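Long-range contact in SufC protein (Thermus thermophilus, PDB 2D2E), which probably binds and hydrolyses ATP as the cytoplasmic ABC-type ATPase of the Suf system for iron-sulfur cluster assembly: residues A[173-187]-A[200-212]. Sequence-based numbering, arbitrary orientation. Where two conformers were deposited one is given.
Sequences GLDIDALKVVARGVN and THYQRILNYIQPD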
loop_
_atom_site.group_PDB
_atom_site.type_symbol
_atom_site.label_atom_id
_atom_site.label_comp_id
_atom_site.label_asym_id
_atom_site.label_seq_id
_atom_site.Cartn_x
_atom_site.Cartn_y
_atom_site.Cartn_z
ATOM N N GLY A 173 8.477 -8.427 7.713
ATOM C CA GLY A 173 8.462 -9.246 8.915
ATOM C C GLY A 173 8.503 -8.399 10.176
ATOM O O GLY A 173 7.712 -7.458 10.328
ATOM N N LEU A 174 9.419 -8.744 11.082
ATOM C CA LEU A 174 9.579 -7.988 12.324
ATOM C C LEU A 174 10.782 -7.047 12.294
ATOM O O LEU A 174 11.367 -6.741 13.346
ATOM C CB LEU A 174 9.684 -8.946 13.523
ATOM C CG LEU A 174 8.399 -9.744 13.774
ATOM C CD1 LEU A 174 8.596 -10.699 14.972
ATOM C CD2 LEU A 174 7.244 -8.760 14.049
ATOM N N ASP A 175 11.163 -6.595 11.096
ATOM C CA ASP A 175 12.292 -5.649 10.937
ATOM C C ASP A 175 11.720 -4.300 11.395
ATOM O O ASP A 175 11.109 -3.569 10.609
ATOM C CB ASP A 175 12.713 -5.606 9.462
ATOM C CG ASP A 175 13.808 -4.589 9.173
ATOM O OD1 ASP A 175 14.092 -3.720 10.018
ATOM O OD2 ASP A 175 14.374 -4.663 8.061
ATOM N N ILE A 176 11.927 -3.966 12.672
ATOM C CA ILE A 176 11.354 -2.747 13.231
ATOM C C ILE A 176 11.711 -1.458 12.476
ATOM O O ILE A 176 10.858 -0.586 12.287
ATOM C CB ILE A 176 11.706 -2.607 14.746
ATOM C CG1 ILE A 176 11.250 -3.858 15.518
ATOM C CG2 ILE A 176 11.056 -1.345 15.324
ATOM C CD1 ILE A 176 9.770 -4.270 15.318
ATOM N N ASP A 177 12.961 -1.329 12.041
ATOM C CA ASP A 177 13.327 -0.124 11.312
ATOM C C ASP A 177 12.473 0.046 10.064
ATOM O O ASP A 177 11.990 1.143 9.791
ATOM C CB ASP A 177 14.800 -0.135 10.909
ATOM C CG ASP A 177 15.131 0.968 9.913
ATOM O OD1 ASP A 177 15.226 0.676 8.704
ATOM O OD2 ASP A 177 15.276 2.131 10.340
ATOM N N ALA A 178 12.290 -1.035 9.310
ATOM C CA ALA A 178 11.497 -0.981 8.086
ATOM C C ALA A 178 10.033 -0.695 8.368
ATOM O O ALA A 178 9.407 0.041 7.626
ATOM C CB ALA A 178 11.625 -2.281 7.290
ATOM N N LEU A 179 9.488 -1.283 9.428
ATOM C CA LEU A 179 8.087 -1.033 9.753
ATOM C C LEU A 179 7.904 0.418 10.170
ATOM O O LEU A 179 6.910 1.045 9.809
ATOM C CB LEU A 179 7.617 -1.939 10.893
ATOM C CG LEU A 179 7.799 -3.440 10.622
ATOM C CD1 LEU A 179 7.406 -4.230 11.871
ATOM C CD2 LEU A 179 6.943 -3.859 9.421
ATOM N N LYS A 180 8.880 0.963 10.893
ATOM C CA LYS A 180 8.751 2.337 11.343
ATOM C C LYS A 180 8.846 3.346 10.201
ATOM O O LYS A 180 8.202 4.388 10.253
ATOM C CB LYS A 180 9.776 2.642 12.451
ATOM C CG LYS A 180 9.335 2.058 13.791
ATOM C CD LYS A 180 10.166 2.576 14.953
ATOM C CE LYS A 180 9.545 2.158 16.276
ATOM N NZ LYS A 180 10.408 2.533 17.422
ATOM N N VAL A 181 9.646 3.041 9.185
ATOM C CA VAL A 181 9.771 3.934 8.033
ATOM C C VAL A 181 8.415 4.026 7.333
ATOM O O VAL A 181 7.960 5.112 6.943
ATOM C CB VAL A 181 10.804 3.412 7.033
ATOM C CG1 VAL A 181 10.563 4.038 5.668
ATOM C CG2 VAL A 181 12.210 3.744 7.524
ATOM N N VAL A 182 7.778 2.877 7.131
ATOM C CA VAL A 182 6.477 2.898 6.485
ATOM C C VAL A 182 5.453 3.621 7.371
ATOM O O VAL A 182 4.636 4.385 6.879
ATOM C CB VAL A 182 6.036 1.460 6.128
ATOM C CG1 VAL A 182 4.615 1.448 5.541
ATOM C CG2 VAL A 182 7.004 0.901 5.091
ATOM N N ALA A 183 5.480 3.378 8.681
ATOM C CA ALA A 183 4.524 4.056 9.562
ATOM C C ALA A 183 4.705 5.565 9.507
ATOM O O ALA A 183 3.731 6.309 9.519
ATOM C CB ALA A 183 4.686 3.559 11.000
ATOM N N ARG A 184 5.950 6.026 9.458
ATOM C CA ARG A 184 6.194 7.469 9.412
ATOM C C ARG A 184 5.521 8.046 8.183
ATOM O O ARG A 184 4.854 9.082 8.252
ATOM C CB ARG A 184 7.693 7.763 9.367
ATOM C CG ARG A 184 8.003 9.254 9.231
ATOM C CD ARG A 184 9.461 9.547 9.532
ATOM N NE ARG A 184 9.807 9.169 10.901
ATOM C CZ ARG A 184 10.862 9.639 11.561
ATOM N NH1 ARG A 184 11.682 10.512 10.984
ATOM N NH2 ARG A 184 11.097 9.236 12.802
ATOM N N GLY A 185 5.663 7.345 7.060
ATOM C CA GLY A 185 5.046 7.810 5.831
ATOM C C GLY A 185 3.523 7.762 5.882
ATOM O O GLY A 185 2.851 8.732 5.535
ATOM N N VAL A 186 2.961 6.640 6.323
ATOM C CA VAL A 186 1.506 6.554 6.372
ATOM C C VAL A 186 0.929 7.580 7.351
ATOM O O VAL A 186 -0.061 8.225 7.049
ATOM C CB VAL A 186 1.050 5.112 6.719
ATOM C CG1 VAL A 186 -0.469 5.068 6.938
ATOM C CG2 VAL A 186 1.418 4.182 5.565
ATOM N N ASN A 187 1.555 7.762 8.502
ATOM C CA ASN A 187 1.027 8.732 9.467
ATOM C C ASN A 187 1.137 10.165 8.921
ATOM O O ASN A 187 0.285 11.010 9.199
ATOM C CB ASN A 187 1.750 8.586 10.810
ATOM C CG ASN A 187 1.307 7.336 11.579
ATOM O OD1 ASN A 187 0.124 6.989 11.584
ATOM N ND2 ASN A 187 2.256 6.673 12.243
ATOM N N THR A 200 -0.513 -7.069 6.320
ATOM C CA THR A 200 0.560 -7.577 7.154
ATOM C C THR A 200 0.168 -8.921 7.768
ATOM O O THR A 200 -1.023 -9.237 7.892
ATOM C CB THR A 200 0.828 -6.535 8.289
ATOM O OG1 THR A 200 1.929 -6.943 9.098
ATOM C CG2 THR A 200 -0.393 -6.397 9.182
ATOM N N HIS A 201 1.172 -9.725 8.113
ATOM C CA HIS A 201 0.915 -10.996 8.782
ATOM C C HIS A 201 1.024 -10.752 10.284
ATOM O O HIS A 201 0.165 -11.168 11.064
ATOM C CB HIS A 201 1.955 -12.052 8.371
ATOM C CG HIS A 201 1.747 -13.365 9.056
ATOM N ND1 HIS A 201 2.580 -13.835 10.046
ATOM C CD2 HIS A 201 0.745 -14.272 8.941
ATOM C CE1 HIS A 201 2.106 -14.978 10.514
ATOM N NE2 HIS A 201 0.994 -15.264 9.859
ATOM N N TYR A 202 2.069 -10.035 10.688
ATOM C CA TYR A 202 2.290 -9.707 12.103
ATOM C C TYR A 202 1.568 -8.435 12.495
ATOM O O TYR A 202 1.433 -7.508 11.705
ATOM C CB TYR A 202 3.778 -9.468 12.390
ATOM C CG TYR A 202 4.615 -10.702 12.245
ATOM C CD1 TYR A 202 5.527 -10.828 11.192
ATOM C CD2 TYR A 202 4.499 -11.751 13.149
ATOM C CE1 TYR A 202 6.307 -11.967 11.047
ATOM C CE2 TYR A 202 5.278 -12.911 13.007
ATOM C CZ TYR A 202 6.177 -13.004 11.956
ATOM O OH TYR A 202 6.961 -14.128 11.821
ATOM N N GLN A 203 1.137 -8.376 13.745
ATOM C CA GLN A 203 0.467 -7.194 14.263
ATOM C C GLN A 203 1.437 -6.026 14.535
ATOM O O GLN A 203 1.012 -4.880 14.593
ATOM C CB GLN A 203 -0.217 -7.549 15.598
ATOM C CG GLN A 203 -0.969 -6.391 16.281
ATOM C CD GLN A 203 -0.124 -5.541 17.243
ATOM O OE1 GLN A 203 1.009 -5.873 17.577
ATOM N NE2 GLN A 203 -0.697 -4.443 17.679
ATOM N N ARG A 204 2.727 -6.333 14.689
ATOM C CA ARG A 204 3.736 -5.322 15.047
ATOM C C ARG A 204 3.594 -3.919 14.473
ATOM O O ARG A 204 3.571 -2.945 15.221
ATOM C CB ARG A 204 5.151 -5.832 14.741
ATOM C CG ARG A 204 6.262 -5.000 15.410
ATOM C CD ARG A 204 6.111 -4.997 16.940
ATOM N NE ARG A 204 5.932 -6.356 17.453
ATOM C CZ ARG A 204 6.910 -7.243 17.608
ATOM N NH1 ARG A 204 8.162 -6.920 17.308
ATOM N NH2 ARG A 204 6.628 -8.469 18.030
ATOM N N ILE A 205 3.504 -3.804 13.154
ATOM C CA ILE A 205 3.408 -2.471 12.553
ATOM C C ILE A 205 2.223 -1.641 13.034
ATOM O O ILE A 205 2.259 -0.394 12.988
ATOM C CB ILE A 205 3.425 -2.576 10.997
ATOM C CG1 ILE A 205 3.692 -1.191 10.375
ATOM C CG2 ILE A 205 2.100 -3.156 10.485
ATOM C CD1 ILE A 205 3.916 -1.248 8.854
ATOM N N LEU A 206 1.181 -2.320 13.506
ATOM C CA LEU A 206 -0.022 -1.630 13.936
ATOM C C LEU A 206 0.124 -0.913 15.266
ATOM O O LEU A 206 -0.792 -0.207 15.710
ATOM C CB LEU A 206 -1.208 -2.604 13.922
ATOM C CG LEU A 206 -1.387 -3.237 12.539
ATOM C CD1 LEU A 206 -2.560 -4.222 12.562
ATOM C CD2 LEU A 206 -1.635 -2.163 11.484
ATOM N N ASN A 207 1.278 -1.096 15.896
ATOM C CA ASN A 207 1.571 -0.372 17.132
ATOM C C ASN A 207 2.128 0.994 16.707
ATOM O O ASN A 207 2.128 1.950 17.502
ATOM C CB ASN A 207 2.604 -1.124 17.958
ATOM C CG ASN A 207 2.050 -2.409 18.530
ATOM O OD1 ASN A 207 1.009 -2.403 19.189
ATOM N ND2 ASN A 207 2.728 -3.513 18.275
ATOM N N TYR A 208 2.590 1.090 15.451
ATOM C CA TYR A 208 3.128 2.352 14.934
ATOM C C TYR A 208 2.110 3.065 14.039
ATOM O O TYR A 208 2.107 4.284 13.962
ATOM C CB TYR A 208 4.451 2.156 14.134
ATOM C CG TYR A 208 5.401 1.187 14.766
ATOM C CD1 TYR A 208 5.876 0.086 14.061
ATOM C CD2 TYR A 208 5.797 1.335 16.104
ATOM C CE1 TYR A 208 6.709 -0.863 14.676
ATOM C CE2 TYR A 208 6.636 0.394 16.719
ATOM C CZ TYR A 208 7.081 -0.701 16.000
ATOM O OH TYR A 208 7.887 -1.649 16.610
ATOM N N ILE A 209 1.248 2.286 13.379
ATOM C CA ILE A 209 0.193 2.835 12.522
ATOM C C ILE A 209 -1.102 2.328 13.139
ATOM O O ILE A 209 -1.486 1.190 12.892
ATOM C CB ILE A 209 0.226 2.272 11.065
ATOM C CG1 ILE A 209 1.610 2.430 10.448
ATOM C CG2 ILE A 209 -0.813 3.000 10.217
ATOM C CD1 ILE A 209 1.735 1.888 9.000
ATOM N N GLN A 210 -1.779 3.154 13.927
ATOM C CA GLN A 210 -3.024 2.717 14.540
ATOM C C GLN A 210 -4.133 2.646 13.469
ATOM O O GLN A 210 -4.474 3.655 12.860
ATOM C CB GLN A 210 -3.422 3.698 15.633
ATOM C CG GLN A 210 -4.793 3.393 16.207
ATOM C CD GLN A 210 -4.991 3.940 17.606
ATOM O OE1 GLN A 210 -4.024 4.272 18.294
ATOM N NE2 GLN A 210 -6.228 4.026 18.060
ATOM N N PRO A 211 -4.713 1.457 13.238
ATOM C CA PRO A 211 -5.768 1.328 12.231
ATOM C C PRO A 211 -7.171 1.669 12.748
ATOM O O PRO A 211 -7.485 1.441 13.925
ATOM C CB PRO A 211 -5.674 -0.142 11.817
ATOM C CG PRO A 211 -5.312 -0.822 13.130
ATOM C CD PRO A 211 -4.268 0.135 13.732
ATOM N N ASP A 212 -7.986 2.228 11.869
ATOM C CA ASP A 212 -9.371 2.547 12.199
ATOM C C ASP A 212 -10.194 1.267 12.159
ATOM O O ASP A 212 -11.209 1.140 12.853
ATOM C CB ASP A 212 -9.929 3.546 11.191
ATOM C CG ASP A 212 -9.207 4.853 11.249
ATOM O OD1 ASP A 212 -9.249 5.514 12.319
ATOM O OD2 ASP A 212 -8.578 5.219 10.249
HETATM O O HOH W 1 5.385 -6.994 8.884
HETATM O O HOH W 2 -0.920 5.896 14.210
#
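Segments 173-187 and 200-212 run side by side in the same order, with G173 level with Y202, L179 with I205 and A183 with I209, and the CA atoms of L179 and I205 lie 5.6 Å apart. The main piece is the Y208 ring. K180 lies over one face, its CG 3.9 Å from the ring centroid in a CH-pi contact. CG of K180 stands anti to its carbonyl carbon (chi1 -77°), and the extended chain beyond it carries CE on to Y208 CE2. R204 O sits over the opposite face. L179 CB meets the ring edge near its plane, and I176 CG2 touches the hydroxyl OH. An alanine in place of Y208 has no ring, so K180 would probably lose the face it lies on and a gap open beside I176 and L179. Deeper in, A183 CB packs against both Y208 CB and I209 CG1. The distance from A183 CB to I209 CG1 is 3.3 Å, tight for two carbons. I209 continues onto V186, its CG2 against V186 CG1.

In the P-loop NTPase core of this ABC ATPase, helix 176-189 joins strands 164-168 and 195-199, which are parallel neighbours in the sheet. Segment 200-212 is the loop leading on to strand 213-218. I209 and V186 both also touch V31 of strand 31-35.

At the loop end of 173-187, L174 CG lies over the centre of the Y202 ring, 4.0 Å from its centroid. L174 CD2 also packs on R204 CB. At the far end, N187 ND2 donates to Y208 O at 2.9 Å. The bond is nearly straight (163°), and the acceptor lies in the amide plane of N187. R190 NE is hydrogen-bonded to N187 OD1, which helps fix the amide's rotation.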